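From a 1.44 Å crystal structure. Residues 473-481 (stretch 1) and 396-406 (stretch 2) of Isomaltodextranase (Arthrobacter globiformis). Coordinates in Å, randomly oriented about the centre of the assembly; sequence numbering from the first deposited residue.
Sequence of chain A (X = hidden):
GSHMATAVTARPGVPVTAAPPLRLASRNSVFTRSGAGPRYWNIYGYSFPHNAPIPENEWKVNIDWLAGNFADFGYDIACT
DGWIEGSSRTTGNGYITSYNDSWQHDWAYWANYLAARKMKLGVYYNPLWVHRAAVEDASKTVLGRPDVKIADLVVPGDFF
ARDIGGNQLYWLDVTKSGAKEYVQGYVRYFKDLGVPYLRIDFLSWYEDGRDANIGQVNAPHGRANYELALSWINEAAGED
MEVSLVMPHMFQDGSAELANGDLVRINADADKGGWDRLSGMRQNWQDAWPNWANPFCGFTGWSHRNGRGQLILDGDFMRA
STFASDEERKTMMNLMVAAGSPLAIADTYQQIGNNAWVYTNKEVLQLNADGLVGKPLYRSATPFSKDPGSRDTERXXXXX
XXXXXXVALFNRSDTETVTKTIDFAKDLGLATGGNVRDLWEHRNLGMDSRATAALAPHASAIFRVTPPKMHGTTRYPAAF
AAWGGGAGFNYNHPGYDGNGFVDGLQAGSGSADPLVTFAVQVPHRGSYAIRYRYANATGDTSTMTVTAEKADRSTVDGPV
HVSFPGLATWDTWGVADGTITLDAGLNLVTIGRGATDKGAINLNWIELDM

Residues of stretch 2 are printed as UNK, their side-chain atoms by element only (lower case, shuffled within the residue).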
ATOM      1  N   THR A 473      14.809  25.881  -0.742  1.00 35.83           N
ATOM      2  CA  THR A 473      13.506  25.834  -0.073  1.00 35.65           C
ATOM      3  C   THR A 473      12.577  24.819  -0.747  1.00 33.00           C
ATOM      4  O   THR A 473      12.209  24.987  -1.906  1.00 33.25           O
ATOM      5  CB  THR A 473      12.823  27.203  -0.058  1.00 37.96           C
ATOM      6  OG1 THR A 473      13.607  28.120   0.720  1.00 38.53           O
ATOM      7  CG2 THR A 473      11.432  27.117   0.553  1.00 37.62           C
ATOM      8  N   THR A 474      12.184  23.805   0.013  1.00 30.12           N
ATOM      9  CA  THR A 474      11.285  22.755  -0.480  1.00 28.22           C
ATOM     10  C   THR A 474      10.013  22.742   0.368  1.00 27.62           C
ATOM     11  O   THR A 474      10.090  22.501   1.582  1.00 29.03           O
ATOM     12  CB  THR A 474      11.957  21.389  -0.382  1.00 29.10           C
ATOM     13  OG1 THR A 474      13.275  21.448  -0.948  1.00 29.95           O
ATOM     14  CG2 THR A 474      11.133  20.327  -1.120  1.00 28.30           C
ATOM     15  N   ARG A 475       8.860  22.962  -0.272  1.00 24.42           N
ATOM     16  CA  ARG A 475       7.563  22.900   0.407  1.00 23.26           C
ATOM     17  C   ARG A 475       6.876  21.528   0.213  1.00 22.77           C
ATOM     18  O   ARG A 475       6.721  21.068  -0.918  1.00 22.48           O
ATOM     19  CB  ARG A 475       6.614  23.997  -0.076  1.00 23.77           C
ATOM     20  CG  ARG A 475       5.249  23.987   0.597  1.00 23.95           C
ATOM     21  CD  ARG A 475       4.310  25.044   0.121  1.00 24.14           C
ATOM     22  NE  ARG A 475       4.793  26.392   0.467  1.00 24.13           N
ATOM     23  CZ  ARG A 475       4.142  27.517   0.186  1.00 25.54           C
ATOM     24  NH1 ARG A 475       2.978  27.522  -0.464  1.00 24.72           N
ATOM     25  NH2 ARG A 475       4.692  28.689   0.542  1.00 25.96           N
ATOM     26  N   TYR A 476       6.413  20.968   1.325  1.00 21.60           N
ATOM     27  CA  TYR A 476       5.628  19.726   1.390  1.00 20.84           C
ATOM     28  C   TYR A 476       4.235  20.017   1.932  1.00 20.95           C
ATOM     29  O   TYR A 476       4.062  20.180   3.137  1.00 20.74           O
ATOM     30  CB  TYR A 476       6.322  18.716   2.286  1.00 20.44           C
ATOM     31  CG  TYR A 476       7.704  18.380   1.839  1.00 21.17           C
ATOM     32  CD1 TYR A 476       8.778  19.206   2.158  1.00 22.50           C
ATOM     33  CD2 TYR A 476       7.957  17.258   1.042  1.00 20.25           C
ATOM     34  CE1 TYR A 476      10.059  18.894   1.745  1.00 22.81           C
ATOM     35  CE2 TYR A 476       9.234  16.935   0.626  1.00 22.08           C
ATOM     36  CZ  TYR A 476      10.291  17.766   0.956  1.00 23.96           C
ATOM     37  OH  TYR A 476      11.556  17.418   0.530  1.00 24.03           O
ATOM     38  N   PRO A 477       3.212  20.065   1.056  1.00 19.51           N
ATOM     39  CA  PRO A 477       1.840  20.248   1.493  1.00 19.14           C
ATOM     40  C   PRO A 477       1.305  19.085   2.331  1.00 20.58           C
ATOM     41  O   PRO A 477       1.467  17.925   1.964  1.00 19.62           O
ATOM     42  CB  PRO A 477       1.066  20.346   0.177  1.00 19.34           C
ATOM     43  CG  PRO A 477       2.079  20.860  -0.791  1.00 19.49           C
ATOM     44  CD  PRO A 477       3.300  20.116  -0.420  1.00 18.86           C
ATOM     45  N   ALA A 478       0.682  19.382   3.465  1.00 20.94           N
ATOM     46  CA  ALA A 478       0.230  18.323   4.369  1.00 20.15           C
ATOM     47  C   ALA A 478      -0.923  17.525   3.772  1.00 20.03           C
ATOM     48  O   ALA A 478      -1.065  16.328   4.072  1.00 18.38           O
ATOM     49  CB  ALA A 478      -0.187  18.920   5.717  1.00 20.85           C
ATOM     50  N   ALA A 479      -1.725  18.164   2.927  1.00 19.01           N
ATOM     51  CA  ALA A 479      -2.917  17.523   2.344  1.00 19.39           C
ATOM     52  C   ALA A 479      -2.551  16.413   1.356  1.00 19.21           C
ATOM     53  O   ALA A 479      -3.426  15.623   1.011  1.00 18.96           O
ATOM     54  CB  ALA A 479      -3.827  18.535   1.685  1.00 20.38           C
ATOM     55  N   PHE A 480      -1.298  16.377   0.918  1.00 17.81           N
ATOM     56  CA  PHE A 480      -0.814  15.297   0.044  1.00 17.73           C
ATOM     57  C   PHE A 480       0.146  14.338   0.715  1.00 17.65           C
ATOM     58  O   PHE A 480       0.675  13.459   0.065  1.00 17.28           O
ATOM     59  CB  PHE A 480      -0.213  15.895  -1.238  1.00 17.37           C
ATOM     60  CG  PHE A 480      -1.255  16.328  -2.215  1.00 17.50           C
ATOM     61  CD1 PHE A 480      -1.826  15.389  -3.067  1.00 17.12           C
ATOM     62  CD2 PHE A 480      -1.712  17.634  -2.273  1.00 17.58           C
ATOM     63  CE1 PHE A 480      -2.817  15.731  -3.950  1.00 18.19           C
ATOM     64  CE2 PHE A 480      -2.704  17.985  -3.171  1.00 18.33           C
ATOM     65  CZ  PHE A 480      -3.270  17.032  -3.994  1.00 18.19           C
ATOM     66  N   ALA A 481       0.392  14.505   2.029  1.00 18.03           N
ATOM     67  CA  ALA A 481       1.269  13.647   2.794  1.00 17.06           C
ATOM     68  C   ALA A 481       0.509  12.453   3.373  1.00 15.92           C
ATOM     69  O   ALA A 481      -0.621  12.208   2.977  1.00 16.45           O
ATOM     70  CB  ALA A 481       1.945  14.462   3.905  1.00 18.21           C
ATOM     71  N   UNK A 396      -4.860  12.862  -9.752  1.00 13.11           N
ATOM     72  CA  UNK A 396      -3.988  12.322  -8.688  1.00 13.38           C
ATOM     73  C   UNK A 396      -2.675  13.085  -8.627  1.00 13.71           C
ATOM     74  O   UNK A 396      -2.147  13.493  -9.660  1.00 13.78           O
ATOM     75  c   UNK A 396      -5.972   9.788  -9.389  1.00 14.09           C
ATOM     76  c   UNK A 396      -4.515   7.923  -5.502  1.00 14.37           C
ATOM     77  c   UNK A 396      -4.091   8.810  -6.460  1.00 14.08           C
ATOM     78  c   UNK A 396      -3.668  10.850  -8.980  1.00 14.31           C
ATOM     79  n   UNK A 396      -6.796   8.891  -8.760  1.00 13.76           N
ATOM     80  c   UNK A 396      -4.820   9.940  -8.676  1.00 13.64           C
ATOM     81  c   UNK A 396      -6.183   8.457  -7.613  1.00 13.41           C
ATOM     82  c   UNK A 396      -4.926   9.083  -7.543  1.00 14.24           C
ATOM     83  c   UNK A 396      -5.769   7.307  -5.595  1.00 14.42           C
ATOM     84  c   UNK A 396      -6.614   7.555  -6.637  1.00 14.08           C
ATOM     85  N   UNK A 397      -2.162  13.280  -7.419  1.00 13.20           N
ATOM     86  CA  UNK A 397      -0.817  13.839  -7.269  1.00 14.47           C
ATOM     87  C   UNK A 397      -0.168  13.314  -6.012  1.00 13.98           C
ATOM     88  O   UNK A 397      -0.845  13.044  -5.018  1.00 14.79           O
ATOM     89  c   UNK A 397      -0.844  15.362  -7.211  1.00 15.14           C
ATOM     90  N   UNK A 398       1.145  13.142  -6.081  1.00 14.45           N
ATOM     91  CA  UNK A 398       1.921  12.828  -4.909  1.00 14.94           C
ATOM     92  C   UNK A 398       3.291  13.443  -5.016  1.00 15.76           C
ATOM     93  O   UNK A 398       3.782  13.724  -6.103  1.00 16.55           O
ATOM     94  N   UNK A 399       3.930  13.613  -3.848  1.00 15.48           N
ATOM     95  CA  UNK A 399       5.221  14.260  -3.780  1.00 16.71           C
ATOM     96  C   UNK A 399       6.291  13.280  -3.467  1.00 15.94           C
ATOM     97  O   UNK A 399       6.115  12.388  -2.620  1.00 16.72           O
ATOM     98  o   UNK A 399       5.394  17.553  -0.956  1.00 17.74           O
ATOM     99  c   UNK A 399       5.203  15.339  -2.700  1.00 17.00           C
ATOM    100  c   UNK A 399       6.205  17.508  -1.907  1.00 17.78           C
ATOM    101  c   UNK A 399       6.409  16.249  -2.748  1.00 17.64           C
ATOM    102  n   UNK A 399       6.919  18.565  -2.294  1.00 19.06           N
ATOM    103  N   UNK A 400       7.429  13.427  -4.131  1.00 16.44           N
ATOM    104  CA  UNK A 400       8.583  12.623  -3.879  1.00 16.91           C
ATOM    105  C   UNK A 400       9.443  13.257  -2.771  1.00 16.34           C
ATOM    106  O   UNK A 400       9.339  14.465  -2.536  1.00 18.04           O
ATOM    107  c   UNK A 400       8.387  10.294  -5.869  1.00 17.70           C
ATOM    108  c   UNK A 400       9.417  12.452  -5.155  1.00 17.68           C
ATOM    109  c   UNK A 400       7.769  12.350  -7.102  1.00 18.32           C
ATOM    110  c   UNK A 400       8.868  11.644  -6.355  1.00 17.77           C
ATOM    111  N   UNK A 401      10.313  12.444  -2.173  1.00 18.50           N
ATOM    112  CA  UNK A 401      11.178  12.971  -1.100  1.00 19.39           C
ATOM    113  C   UNK A 401      12.008  14.180  -1.509  1.00 21.53           C
ATOM    114  O   UNK A 401      12.207  15.075  -0.674  1.00 21.30           O
ATOM    115  c   UNK A 401      12.024  11.767  -0.732  1.00 20.29           C
ATOM    116  c   UNK A 401      10.457  10.984  -2.305  1.00 19.25           C
ATOM    117  c   UNK A 401      11.135  10.584  -1.015  1.00 19.82           C
ATOM    118  N   UNK A 402      12.449  14.253  -2.765  1.00 21.37           N
ATOM    119  CA  UNK A 402      13.220  15.426  -3.224  1.00 20.73           C
ATOM    120  C   UNK A 402      12.385  16.675  -3.515  1.00 20.59           C
ATOM    121  O   UNK A 402      12.922  17.702  -3.989  1.00 22.41           O
ATOM    122  c   UNK A 402      13.375  14.822  -5.710  1.00 21.91           C
ATOM    123  c   UNK A 402      14.131  15.059  -4.408  1.00 20.91           C
ATOM    124  o   UNK A 402      14.042  14.453  -6.690  1.00 22.77           O
ATOM    125  o   UNK A 402      12.148  15.023  -5.751  1.00 21.66           O
ATOM    126  N   UNK A 403      11.074  16.617  -3.268  1.00 19.55           N
ATOM    127  CA  UNK A 403      10.192  17.727  -3.457  1.00 18.98           C
ATOM    128  C   UNK A 403       9.488  17.803  -4.819  1.00 17.65           C
ATOM    129  O   UNK A 403       8.572  18.598  -4.992  1.00 19.28           O
ATOM    130  N   UNK A 404       9.941  16.993  -5.775  1.00 18.23           N
ATOM    131  CA  UNK A 404       9.247  16.899  -7.064  1.00 18.04           C
ATOM    132  C   UNK A 404       7.943  16.127  -6.884  1.00 17.63           C
ATOM    133  O   UNK A 404       7.694  15.586  -5.820  1.00 19.63           O
ATOM    134  c   UNK A 404      10.118  16.242  -8.121  1.00 17.82           C
ATOM    135  o   UNK A 404      10.463  14.910  -7.817  1.00 17.99           O
ATOM    136  N   UNK A 405       7.143  16.085  -7.944  1.00 16.48           N
ATOM    137  CA  UNK A 405       5.824  15.469  -7.892  1.00 16.59           C
ATOM    138  C   UNK A 405       5.575  14.563  -9.084  1.00 17.08           C
ATOM    139  O   UNK A 405       6.098  14.775 -10.183  1.00 16.77           O
ATOM    140  c   UNK A 405       4.760  16.548  -7.939  1.00 16.50           C
ATOM    141  c   UNK A 405       4.100  18.510  -4.793  1.00 18.25           C
ATOM    142  n   UNK A 405       5.285  19.045  -5.219  1.00 18.67           N
ATOM    143  c   UNK A 405       2.526  16.818  -5.504  1.00 17.90           C
ATOM    144  c   UNK A 405       1.750  17.141  -4.385  1.00 18.13           C
ATOM    145  c   UNK A 405       3.720  17.528  -5.727  1.00 17.06           C
ATOM    146  c   UNK A 405       3.323  18.819  -3.678  1.00 19.20           C
ATOM    147  c   UNK A 405       5.679  18.426  -6.381  1.00 18.84           C
ATOM    148  c   UNK A 405       4.738  17.475  -6.730  1.00 17.32           C
ATOM    149  c   UNK A 405       2.158  18.126  -3.492  1.00 18.77           C
ATOM    150  N   UNK A 406       4.724  13.577  -8.844  1.00 16.12           N
ATOM    151  CA  UNK A 406       4.049  12.851  -9.909  1.00 15.77           C
ATOM    152  C   UNK A 406       2.605  13.335  -9.973  1.00 15.73           C
ATOM    153  O   UNK A 406       1.920  13.380  -8.945  1.00 16.91           O
TER
HETATM  154  O   HOH W   1       3.000  12.784  -1.257  1.00 15.33           O
HETATM  155  O   HOH W   2       3.671  16.463   0.909  1.00 20.36           O
HETATM  156  O   HOH W   3       6.998  21.181  -3.842  1.00 21.90           O

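Position 396 carries one carbon followed by fused five- and six-membered rings holding eight carbons and one nitrogen. It points away from stretch 1 and touches none of it; the indole identifies Trp396. At 397 a single carbon lies 3.8 Å from CE1 of Phe480; this is Ala397, a methyl that packs against the phenyl ring, with CD1 of Phe480 also 3.2 Å from the backbone O of Ala397.

Position 398 has no side-chain atoms and is Gly398. Its backbone N and O pair with O and N of position 406, joining the two strands of a hairpin.

Position 399 has three carbons in a row, the third bearing one oxygen and one nitrogen, and it points toward stretch 1. The nitrogen lies 2.9 Å from O of Arg475, and the oxygen is 3.2 Å from CA of Tyr476. An amide at the end of this chain length is Gln399. Its NE2 donates almost linearly to Arg475 O and also to O of position 403, 3.2 Å away, so one amide group serves both strand and turn. OE1 accepts from water 2, which also donates to O of Pro477.

Position 400 has four carbons forked at the second, its CA-to-CB bond directed away from stretch 1; this is Leu400, whose backbone O accepts from N of position 403. At 401 three carbons close onto the backbone N, giving Pro401; its phi of -56° suits the type I turn, and its O receives the hydroxyl of Tyr476 (OH to O, 2.7 Å). Position 402, two carbons with two oxygens on the second, is Asp402, exposed and directed away; its OD1 accepts from both N and the side-chain oxygen of position 404.

Position 403 lacks a side chain. With phi at 93°, a CB would press on the preceding carbonyl and fall 2.5 Å from CG2 of Thr474, so Gly403 fits. Position 404 carries one carbon and then one oxygen, touching nothing of stretch 1, and is Ser404, whose OG reaches Asp402 OD1 at 2.7 Å. Position 405 again has fused rings with eight carbons and one nitrogen, now directed toward stretch 1: Trp405. Its CZ2 lies 3.5 Å from CD of Pro477, while its edge meets the face of Phe480, planes at 80°. Position 406, without side-chain atoms, is Gly406.

The contact thus joins a hairpin to a strand and the 3-10 segment after it. Gln399 and Tyr476 anchor it with direct hydrogen bonds, Trp405, Ala397, Pro477 and Phe480 supply apolar packing, and water 1 links Gln399 N to Phe480 O, water 2 links Gln399 OE1 to Pro477 O, and water 3 links Trp405 NE1 to Arg475 O.

Stretch 2 396-406: WAGQLPDGSWG
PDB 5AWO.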